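Local coordinates for Serine/threonine-protein phosphatase 2A regulatory subunit B'' subunit alpha (Homo sapiens, PDB 4I5J), which serves as a calcium-binding EF-hand regulatory subunit of protein phosphatase 2A and might modulate the substrate selectivity, activity and localization of the catalytic enzyme, at residues G78-T81 with S82-R86; H114-V117 with I118-F122; G169-Y173 with A174-W178; C238-L241 with D242-K245. All coordinates share one frame; numbering follows the deposited sequence.

Contact 1 (G78-T81 with S82-R86); sequences GKIT and STEIR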
loop_
_atom_site.group_PDB
_atom_site.type_symbol
_atom_site.label_atom_id
_atom_site.label_comp_id
_atom_site.label_asym_id
_atom_site.label_seq_id
_atom_site.Cartn_x
_atom_site.Cartn_y
_atom_site.Cartn_z
ATOM N N GLY A 78 -6.577 6.988 9.536
ATOM C CA GLY A 78 -7.918 6.730 9.026
ATOM C C GLY A 78 -8.762 7.994 9.011
ATOM O O GLY A 78 -9.956 7.957 8.714
ATOM N N LYS A 79 -8.131 9.120 9.330
ATOM C CA LYS A 79 -8.807 10.415 9.350
ATOM C C LYS A 79 -7.979 11.441 8.568
ATOM O O LYS A 79 -6.866 11.801 8.967
ATOM C CB LYS A 79 -9.052 10.882 10.799
ATOM C CG LYS A 79 -9.888 9.890 11.627
ATOM C CD LYS A 79 -10.297 10.446 12.984
ATOM C CE LYS A 79 -11.170 9.450 13.751
ATOM N NZ LYS A 79 -11.424 9.838 15.180
ATOM N N ILE A 80 -8.510 11.888 7.438
ATOM C CA ILE A 80 -7.787 12.845 6.614
ATOM C C ILE A 80 -7.943 14.280 7.138
ATOM O O ILE A 80 -9.052 14.741 7.406
ATOM C CB ILE A 80 -8.189 12.706 5.124
ATOM C CG1 ILE A 80 -7.523 11.459 4.540
ATOM C CG2 ILE A 80 -7.802 13.948 4.312
ATOM C CD1 ILE A 80 -7.921 11.183 3.088
ATOM N N THR A 81 -6.814 14.967 7.296
ATOM C CA THR A 81 -6.796 16.343 7.782
ATOM C C THR A 81 -6.606 17.307 6.614
ATOM O O THR A 81 -6.280 16.897 5.497
ATOM C CB THR A 81 -5.625 16.572 8.742
ATOM O OG1 THR A 81 -4.404 16.220 8.078
ATOM C CG2 THR A 81 -5.765 15.724 10.023
ATOM N N SER A 82 -6.793 18.596 6.870
ATOM C CA SER A 82 -6.589 19.590 5.823
ATOM C C SER A 82 -5.121 19.641 5.417
ATOM O O SER A 82 -4.803 19.880 4.239
ATOM C CB SER A 82 -7.062 20.968 6.272
ATOM O OG SER A 82 -6.299 21.397 7.383
ATOM N N THR A 83 -4.235 19.409 6.386
ATOM C CA THR A 83 -2.791 19.381 6.120
ATOM C C THR A 83 -2.475 18.285 5.115
ATOM O O THR A 83 -1.736 18.500 4.146
ATOM C CB THR A 83 -1.961 19.113 7.405
ATOM O OG1 THR A 83 -2.241 20.121 8.376
ATOM C CG2 THR A 83 -0.494 19.145 7.104
ATOM N N GLU A 84 -3.073 17.118 5.330
ATOM C CA GLU A 84 -2.863 15.998 4.430
ATOM C C GLU A 84 -3.393 16.277 3.030
ATOM O O GLU A 84 -2.765 15.904 2.037
ATOM C CB GLU A 84 -3.451 14.717 5.019
ATOM C CG GLU A 84 -2.686 14.302 6.270
ATOM C CD GLU A 84 -3.253 13.063 6.918
ATOM O OE1 GLU A 84 -4.451 12.767 6.689
ATOM O OE2 GLU A 84 -2.507 12.392 7.652
ATOM N N ILE A 85 -4.529 16.956 2.932
ATOM C CA ILE A 85 -5.046 17.271 1.617
ATOM C C ILE A 85 -4.163 18.294 0.925
ATOM O O ILE A 85 -3.888 18.196 -0.287
ATOM C CB ILE A 85 -6.483 17.763 1.678
ATOM C CG1 ILE A 85 -7.384 16.617 2.099
ATOM C CG2 ILE A 85 -6.941 18.247 0.302
ATOM C CD1 ILE A 85 -8.810 16.974 2.145
ATOM N N ARG A 86 -3.704 19.263 1.712
ATOM C CA ARG A 86 -2.898 20.374 1.210
ATOM C C ARG A 86 -1.576 19.871 0.634
ATOM O O ARG A 86 -1.066 20.431 -0.329
ATOM C CB ARG A 86 -2.645 21.354 2.355
ATOM C CG ARG A 86 -2.030 22.685 1.987
ATOM C CD ARG A 86 -1.782 23.498 3.269
ATOM N NE ARG A 86 -2.988 23.564 4.090
ATOM C CZ ARG A 86 -3.042 23.292 5.391
ATOM N NH1 ARG A 86 -1.941 22.933 6.052
ATOM N NH2 ARG A 86 -4.204 23.382 6.034
#

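Contact 2 (H114-V117 with I118-F122); sequences HFYV and IYCKF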
loop_
_atom_site.group_PDB
_atom_site.type_symbol
_atom_site.label_atom_id
_atom_site.label_comp_id
_atom_site.label_asym_id
_atom_site.label_seq_id
_atom_site.Cartn_x
_atom_site.Cartn_y
_atom_site.Cartn_z
ATOM N N HIS A 114 -7.325 0.968 -13.812
ATOM C CA HIS A 114 -6.469 0.579 -12.706
ATOM C C HIS A 114 -7.305 -0.223 -11.742
ATOM O O HIS A 114 -6.861 -1.239 -11.223
ATOM C CB HIS A 114 -5.899 1.799 -11.974
ATOM C CG HIS A 114 -4.757 2.461 -12.684
ATOM N ND1 HIS A 114 -4.234 3.673 -12.279
ATOM C CD2 HIS A 114 -4.038 2.084 -13.767
ATOM C CE1 HIS A 114 -3.243 4.014 -13.084
ATOM N NE2 HIS A 114 -3.104 3.067 -13.997
ATOM N N PHE A 115 -8.521 0.250 -11.483
ATOM C CA PHE A 115 -9.399 -0.470 -10.575
ATOM C C PHE A 115 -9.641 -1.892 -11.066
ATOM O O PHE A 115 -9.621 -2.836 -10.278
ATOM C CB PHE A 115 -10.745 0.238 -10.403
ATOM C CG PHE A 115 -11.884 -0.711 -10.158
ATOM C CD1 PHE A 115 -12.028 -1.344 -8.941
ATOM C CD2 PHE A 115 -12.813 -0.979 -11.159
ATOM C CE1 PHE A 115 -13.068 -2.236 -8.715
ATOM C CE2 PHE A 115 -13.868 -1.865 -10.936
ATOM C CZ PHE A 115 -13.992 -2.501 -9.730
ATOM N N TYR A 116 -9.862 -2.062 -12.365
ATOM C CA TYR A 116 -10.242 -3.384 -12.846
ATOM C C TYR A 116 -9.058 -4.346 -12.772
ATOM O O TYR A 116 -9.227 -5.526 -12.469
ATOM C CB TYR A 116 -10.841 -3.314 -14.257
ATOM C CG TYR A 116 -11.449 -4.618 -14.726
ATOM C CD1 TYR A 116 -12.478 -5.234 -14.012
ATOM C CD2 TYR A 116 -11.011 -5.223 -15.897
ATOM C CE1 TYR A 116 -13.057 -6.453 -14.477
ATOM C CE2 TYR A 116 -11.563 -6.419 -16.352
ATOM C CZ TYR A 116 -12.583 -7.028 -15.640
ATOM O OH TYR A 116 -13.110 -8.207 -16.111
ATOM N N VAL A 117 -7.855 -3.835 -13.024
ATOM C CA VAL A 117 -6.645 -4.633 -12.834
ATOM C C VAL A 117 -6.605 -5.158 -11.403
ATOM O O VAL A 117 -6.415 -6.369 -11.177
ATOM C CB VAL A 117 -5.364 -3.816 -13.153
ATOM C CG1 VAL A 117 -4.113 -4.543 -12.658
ATOM C CG2 VAL A 117 -5.272 -3.544 -14.646
ATOM N N ILE A 118 -6.813 -4.258 -10.443
ATOM C CA ILE A 118 -6.824 -4.636 -9.020
ATOM C C ILE A 118 -7.934 -5.655 -8.719
ATOM O O ILE A 118 -7.705 -6.640 -8.023
ATOM C CB ILE A 118 -6.999 -3.399 -8.115
ATOM C CG1 ILE A 118 -5.850 -2.424 -8.324
ATOM C CG2 ILE A 118 -7.038 -3.788 -6.635
ATOM C CD1 ILE A 118 -6.005 -1.142 -7.532
ATOM N N TYR A 119 -9.130 -5.436 -9.263
ATOM C CA TYR A 119 -10.245 -6.357 -9.030
ATOM C C TYR A 119 -9.953 -7.762 -9.548
ATOM O O TYR A 119 -10.236 -8.758 -8.875
ATOM C CB TYR A 119 -11.557 -5.837 -9.655
ATOM C CG TYR A 119 -12.741 -6.742 -9.356
ATOM C CD1 TYR A 119 -13.585 -6.470 -8.283
ATOM C CD2 TYR A 119 -13.001 -7.890 -10.120
ATOM C CE1 TYR A 119 -14.662 -7.294 -7.988
ATOM C CE2 TYR A 119 -14.075 -8.724 -9.816
ATOM C CZ TYR A 119 -14.898 -8.412 -8.749
ATOM O OH TYR A 119 -15.953 -9.225 -8.421
ATOM N N CYS A 120 -9.435 -7.862 -10.765
ATOM C CA CYS A 120 -9.143 -9.182 -11.319
ATOM C C CYS A 120 -8.082 -9.923 -10.537
ATOM O O CYS A 120 -8.151 -11.152 -10.390
ATOM C CB CYS A 120 -8.735 -9.084 -12.786
ATOM S SG CYS A 120 -10.107 -8.466 -13.802
ATOM N N LYS A 121 -7.090 -9.182 -10.050
ATOM C CA LYS A 121 -6.048 -9.798 -9.264
ATOM C C LYS A 121 -6.628 -10.316 -7.961
ATOM O O LYS A 121 -6.292 -11.420 -7.538
ATOM C CB LYS A 121 -4.885 -8.841 -9.029
ATOM C CG LYS A 121 -3.955 -8.745 -10.242
ATOM C CD LYS A 121 -2.850 -7.722 -10.012
ATOM C CE LYS A 121 -1.948 -7.591 -11.232
ATOM N NZ LYS A 121 -1.048 -6.397 -11.124
ATOM N N PHE A 122 -7.530 -9.543 -7.352
ATOM C CA PHE A 122 -8.212 -9.994 -6.137
ATOM C C PHE A 122 -9.033 -11.254 -6.428
ATOM O O PHE A 122 -9.005 -12.230 -5.671
ATOM C CB PHE A 122 -9.137 -8.902 -5.593
ATOM C CG PHE A 122 -9.881 -9.310 -4.339
ATOM C CD1 PHE A 122 -9.266 -9.226 -3.091
ATOM C CD2 PHE A 122 -11.186 -9.801 -4.413
ATOM C CE1 PHE A 122 -9.940 -9.616 -1.921
ATOM C CE2 PHE A 122 -11.870 -10.194 -3.256
ATOM C CZ PHE A 122 -11.249 -10.093 -2.008
#

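Contact 3 (G169-Y173 with A174-W178); sequences GRMSY and ADFVW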
loop_
_atom_site.group_PDB
_atom_site.type_symbol
_atom_site.label_atom_id
_atom_site.label_comp_id
_atom_site.label_asym_id
_atom_site.label_seq_id
_atom_site.Cartn_x
_atom_site.Cartn_y
_atom_site.Cartn_z
ATOM N N GLY A 169 -7.413 -13.968 10.209
ATOM C CA GLY A 169 -6.602 -14.643 9.210
ATOM C C GLY A 169 -7.073 -14.369 7.797
ATOM O O GLY A 169 -6.827 -15.153 6.875
ATOM N N ARG A 170 -7.759 -13.245 7.627
ATOM C CA ARG A 170 -8.394 -12.940 6.358
ATOM C C ARG A 170 -8.167 -11.502 5.927
ATOM O O ARG A 170 -8.472 -10.562 6.658
ATOM C CB ARG A 170 -9.890 -13.238 6.438
ATOM C CG ARG A 170 -10.201 -14.715 6.337
ATOM C CD ARG A 170 -11.683 -14.950 6.140
ATOM N NE ARG A 170 -11.955 -16.310 5.687
ATOM C CZ ARG A 170 -13.170 -16.844 5.636
ATOM N NH1 ARG A 170 -14.222 -16.127 6.013
ATOM N NH2 ARG A 170 -13.331 -18.094 5.217
ATOM N N MET A 171 -7.628 -11.338 4.726
ATOM C CA MET A 171 -7.412 -10.019 4.149
ATOM C C MET A 171 -8.650 -9.608 3.328
ATOM O O MET A 171 -9.078 -10.323 2.405
ATOM C CB MET A 171 -6.169 -10.038 3.242
ATOM C CG MET A 171 -5.957 -8.739 2.460
ATOM S SD MET A 171 -4.517 -8.795 1.375
ATOM C CE MET A 171 -3.219 -8.445 2.553
ATOM N N SER A 172 -9.207 -8.443 3.645
ATOM C CA SER A 172 -10.392 -7.953 2.949
ATOM C C SER A 172 -9.996 -7.392 1.600
ATOM O O SER A 172 -8.801 -7.219 1.310
ATOM C CB SER A 172 -11.078 -6.855 3.760
ATOM O OG SER A 172 -10.224 -5.719 3.859
ATOM N N TYR A 173 -10.998 -7.080 0.784
ATOM C CA TYR A 173 -10.755 -6.424 -0.495
ATOM C C TYR A 173 -9.991 -5.095 -0.320
ATOM O O TYR A 173 -9.030 -4.801 -1.053
ATOM C CB TYR A 173 -12.083 -6.176 -1.263
ATOM C CG TYR A 173 -11.797 -5.483 -2.570
ATOM C CD1 TYR A 173 -11.298 -6.190 -3.658
ATOM C CD2 TYR A 173 -11.949 -4.110 -2.698
ATOM C CE1 TYR A 173 -11.007 -5.547 -4.863
ATOM C CE2 TYR A 173 -11.657 -3.463 -3.891
ATOM C CZ TYR A 173 -11.186 -4.181 -4.959
ATOM O OH TYR A 173 -10.863 -3.508 -6.114
ATOM N N ALA A 174 -10.427 -4.289 0.647
ATOM C CA ALA A 174 -9.850 -2.962 0.844
ATOM C C ALA A 174 -8.387 -3.094 1.202
ATOM O O ALA A 174 -7.522 -2.419 0.633
ATOM C CB ALA A 174 -10.611 -2.206 1.941
ATOM N N ASP A 175 -8.095 -3.981 2.144
ATOM C CA ASP A 175 -6.715 -4.208 2.528
ATOM C C ASP A 175 -5.858 -4.809 1.417
ATOM O O ASP A 175 -4.643 -4.607 1.379
ATOM C CB ASP A 175 -6.662 -5.051 3.787
ATOM C CG ASP A 175 -6.916 -4.218 5.023
ATOM O OD1 ASP A 175 -6.415 -3.056 5.088
ATOM O OD2 ASP A 175 -7.613 -4.714 5.915
ATOM N N PHE A 176 -6.486 -5.557 0.520
ATOM C CA PHE A 176 -5.762 -6.098 -0.614
ATOM C C PHE A 176 -5.282 -4.961 -1.514
ATOM O O PHE A 176 -4.172 -5.015 -2.048
ATOM C CB PHE A 176 -6.626 -7.072 -1.416
ATOM C CG PHE A 176 -5.947 -7.565 -2.648
ATOM C CD1 PHE A 176 -4.857 -8.414 -2.549
ATOM C CD2 PHE A 176 -6.348 -7.135 -3.887
ATOM C CE1 PHE A 176 -4.204 -8.860 -3.678
ATOM C CE2 PHE A 176 -5.712 -7.587 -5.036
ATOM C CZ PHE A 176 -4.626 -8.442 -4.927
ATOM N N VAL A 177 -6.120 -3.936 -1.680
ATOM C CA VAL A 177 -5.722 -2.741 -2.432
ATOM C C VAL A 177 -4.395 -2.163 -1.938
ATOM O O VAL A 177 -3.502 -1.873 -2.741
ATOM C CB VAL A 177 -6.831 -1.658 -2.445
ATOM C CG1 VAL A 177 -6.391 -0.469 -3.290
ATOM C CG2 VAL A 177 -8.139 -2.239 -3.049
ATOM N N TRP A 178 -4.249 -2.025 -0.619
ATOM C CA TRP A 178 -3.021 -1.483 -0.023
ATOM C C TRP A 178 -1.856 -2.407 -0.246
ATOM O O TRP A 178 -0.761 -1.962 -0.591
ATOM C CB TRP A 178 -3.207 -1.305 1.487
ATOM C CG TRP A 178 -4.085 -0.146 1.834
ATOM C CD1 TRP A 178 -5.426 -0.040 1.597
ATOM C CD2 TRP A 178 -3.695 1.070 2.481
ATOM N NE1 TRP A 178 -5.894 1.164 2.049
ATOM C CE2 TRP A 178 -4.855 1.872 2.593
ATOM C CE3 TRP A 178 -2.485 1.570 2.966
ATOM C CZ2 TRP A 178 -4.847 3.125 3.188
ATOM C CZ3 TRP A 178 -2.474 2.841 3.550
ATOM C CH2 TRP A 178 -3.653 3.597 3.655
#

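Contact 4 (C238-L241 with D242-K245); sequences CQML and DLVK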
loop_
_atom_site.group_PDB
_atom_site.type_symbol
_atom_site.label_atom_id
_atom_site.label_comp_id
_atom_site.label_asym_id
_atom_site.label_seq_id
_atom_site.Cartn_x
_atom_site.Cartn_y
_atom_site.Cartn_z
ATOM N N CYS A 238 26.343 -6.030 5.739
ATOM C CA CYS A 238 27.301 -5.006 5.315
ATOM C C CYS A 238 26.837 -4.281 4.044
ATOM O O CYS A 238 26.801 -3.052 3.996
ATOM C CB CYS A 238 28.672 -5.627 5.090
ATOM S SG CYS A 238 29.555 -5.922 6.634
ATOM N N GLN A 239 26.477 -5.052 3.023
ATOM C CA GLN A 239 25.923 -4.498 1.787
ATOM C C GLN A 239 24.736 -3.594 2.039
ATOM O O GLN A 239 24.637 -2.497 1.480
ATOM C CB GLN A 239 25.475 -5.627 0.851
ATOM C CG GLN A 239 26.627 -6.499 0.359
ATOM C CD GLN A 239 26.234 -7.360 -0.822
ATOM O OE1 GLN A 239 25.055 -7.448 -1.176
ATOM N NE2 GLN A 239 27.220 -7.994 -1.446
ATOM N N MET A 240 23.823 -4.065 2.877
ATOM C CA MET A 240 22.586 -3.329 3.129
ATOM C C MET A 240 22.853 -2.060 3.924
ATOM O O MET A 240 22.144 -1.067 3.786
ATOM C CB MET A 240 21.561 -4.218 3.841
ATOM C CG MET A 240 21.008 -5.284 2.938
ATOM S SD MET A 240 20.240 -4.529 1.486
ATOM C CE MET A 240 21.271 -5.158 0.146
ATOM N N LEU A 241 23.887 -2.086 4.756
ATOM C CA LEU A 241 24.211 -0.900 5.527
ATOM C C LEU A 241 24.895 0.117 4.634
ATOM O O LEU A 241 24.616 1.311 4.725
ATOM C CB LEU A 241 25.079 -1.243 6.730
ATOM C CG LEU A 241 24.372 -1.907 7.909
ATOM C CD1 LEU A 241 25.424 -2.253 9.013
ATOM C CD2 LEU A 241 23.258 -0.996 8.432
ATOM N N ASP A 242 25.785 -0.352 3.763
ATOM C CA ASP A 242 26.409 0.538 2.793
ATOM C C ASP A 242 25.333 1.084 1.856
ATOM O O ASP A 242 25.385 2.242 1.432
ATOM C CB ASP A 242 27.503 -0.189 2.016
ATOM C CG ASP A 242 28.652 -0.643 2.913
ATOM O OD1 ASP A 242 28.835 -0.057 4.009
ATOM O OD2 ASP A 242 29.377 -1.586 2.525
ATOM N N LEU A 243 24.330 0.263 1.564
ATOM C CA LEU A 243 23.249 0.707 0.699
ATOM C C LEU A 243 22.443 1.840 1.330
ATOM O O LEU A 243 22.185 2.856 0.682
ATOM C CB LEU A 243 22.327 -0.454 0.349
ATOM C CG LEU A 243 21.167 -0.094 -0.581
ATOM C CD1 LEU A 243 21.695 0.482 -1.887
ATOM C CD2 LEU A 243 20.311 -1.320 -0.839
ATOM N N VAL A 244 22.070 1.668 2.599
ATOM C CA VAL A 244 21.100 2.549 3.251
ATOM C C VAL A 244 21.760 3.728 3.975
ATOM O O VAL A 244 21.159 4.799 4.118
ATOM C CB VAL A 244 20.183 1.734 4.219
ATOM C CG1 VAL A 244 19.353 2.634 5.128
ATOM C CG2 VAL A 244 19.261 0.822 3.429
ATOM N N LYS A 245 23.006 3.538 4.398
ATOM C CA LYS A 245 23.704 4.506 5.252
ATOM C C LYS A 245 22.836 5.046 6.391
ATOM O O LYS A 245 22.623 6.253 6.497
ATOM C CB LYS A 245 24.233 5.691 4.435
ATOM C CG LYS A 245 24.829 5.341 3.068
ATOM C CD LYS A 245 26.278 4.938 3.168
ATOM C CE LYS A 245 26.966 5.063 1.813
ATOM N NZ LYS A 245 26.277 4.253 0.784
#

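Contact 1 (G78-T81 with S82-R86)
T81 and E84 hold each other in a capping box at the start of helix 82-86. T81 is the N-cap: its OG1 accepts from the backbone N of E84 at 3.2 Å, with an N-H...O angle of 158°. The hydroxyl reaches that amide because it is rotated between its own backbone N and carbonyl carbon (chi1 56°), which turns OG1 over the first helical turn. The reciprocal bond is longer, T81 N to E84 OE1 at 3.3 Å, and the amide meets this oxygen from above the carboxylate plane, 46° out of it. E84 CG lies close to the threonine hydroxyl, 3.1 Å from T81 OG1, and the extended chain beyond it carries the carboxylate back along the incoming loop, where OE1 comes within 3.3 Å of I80 CA. The first regular helical bond follows, I85 N to T81 O at 3.1 Å.

Beside the box, I80 CG2 presses on I85 CG1 at 3.5 Å, tighter than ordinary van der Waals contact, the two side chains crossing at about a right angle. In the second shell N73 ND2 also donates to E84 OE1 and S75 OG bonds E84 OE2, so the carboxylate ties the cap to the preceding loop. I80 packs on I68, F69 and V72 of helix 54-72, while I85 lies against F16 and I17 of helix 12-20, placing the turn between these two helices.

Contact 2 (H114-V117 with I118-F122)
Four successive i to i+4 bonds join H114-V117 to I118-F122 as regular alpha-helix, from I118 N to H114 O through K121 N to V117 O, the shortest being Y119 N to F115 O at 2.8 Å. On one side of the helix the thiol of C120 lies over a face of the Y116 ring. SG is 3.5 Å from the ring centroid and 17° off the ring normal, displaced toward the phenol end, where it comes to 3.4 Å from Y116 CZ. Y116 holds CG anti to its backbone N (chi1 -171°), which swings the ring along the helix to the next turn; C120 SG, placed beside its own backbone N, meets it there.

F115 and Y119 run side by side in the same direction, F115 CE1 standing 4.0 Å from Y119 CB. V117 and K121 are aligned in a similar way. The methylene CE of the lysine passes V117 CG1 at 4.0 Å, and its extended chain carries NZ on to a salt bridge with E184.

I118 packs on Y173 and L180 of helix 173-184, whereas F115 meets F56, R59 and T63 of helix 54-72, so the helix packs against both. The chemistry is accordingly mixed: dispersion between the polarisable sulfur and the aromatic face favours the Y116-C120 pair, while the lysine combines an apolar stem along V117 with a charged end engaged by another helix.

Contact 3 (G169-Y173 with A174-W178)
S172 and D175 form the polar side of this helix start, and M171, Y173, F176 and V177 the packed one. S172 is the N-cap; its OG accepts from D175 N at 3.2 Å in a nearly straight bond, with an N-H...O angle of 170°. The same hydroxyl donates weakly to D175 OD2 at 3.5 Å, a slack return link. The seryl chi1 of 65° sets OG between the backbone N and carbonyl carbon, from where it overhangs the first turn, and A174 CB lies 4.0 Å from it on this partly exposed side.

The buried side is the more densely packed, through apolar and aromatic groups. M171 runs out extended as far as its sulfur (chi2 -179°), which brings SD to 3.6 Å from F176 CA; the bend at chi3 turns only the terminal methyl. Relative to the phenyl ring, the same sulfur sits at the edge and in the plane, 5.3 Å from the F176 centroid, a Met-aromatic contact. V177, one turn after Y173, makes an off-centre CH-pi contact with the Y173 ring through CG2, nearest CE2 at 3.8 Å. The Y173 OH bonds T63 OG1 of helix 54-72.

Backbone bonds from F176 N to S172 O and from V177 N to Y173 O start helix 173-184. Just before the cap, M171 meets I133 in a short, weakly bonded antiparallel pairing. Such a pairing, leading straight into a capped helix, is typical of the loops and exiting helices of paired EF-hands, consistent with this part of the chain being an EF-hand pair.

Contact 4 (C238-L241 with D242-K245)
The C-terminal end of helix 233-244 forms this contact, within the helical region that follows the calcium-binding EF-hand. M240 and L243, three residues apart, lie side by side and point the same way, with M240 SD 4.0 Å from L243 CD2. The methionine gets there by folding on itself: its chain bends at chi2 and again at chi3, and SD and CE both lie alongside L243 CD2. The chi2 of L243 (58°) turns that methyl back toward the methionine.

V244, one residue on, rests its side chain on the backbone of the preceding turn, CG2 standing 3.5 Å from M240 O. These apolar groups turn to a common surface: M240 meets F266 and T269 of helix 263-271, L243 meets I265 of the same helix, and V244 touches F266 as well as L257 and C260 of helix 254-260. L241 is directed differently, toward P246 and D249 in the loop beyond the helix.

Backbone bonds of the i to i+4 kind continue to the end of the helix but change in geometry. D242 N to C238 O, at 2.9 Å, is nearly straight, with an N-H...O angle of 168°. V244 N approaches M240 O from above the carbonyl plane at 3.0 Å. K245 leaves helical geometry with a positive phi of 44°, and the helix closes there: K245 N still donates to L241 O, at 2.8 Å.

How the contacts relate
Contacts 2 and 3 touch directly, with centres 13 Å apart: the F122 and Y173 rings meet edge-to-face, F122 CG lying 3.5 Å from Y173 CD1, and F176 CE2 packs on the backbone of helix 112-125, 3.5 Å from F122 N. Contact 1 stands apart from this pair, its nearest atoms about 7 Å from contact 3 and about 16 Å from contact 2, yet all three pack against helix 54-72. Contact 4 lies more than 30 Å from each of the others, centre to centre. The bound calcium, held by D200, D202, D204, V206 and E211, is about 14 Å from the L241 side chain.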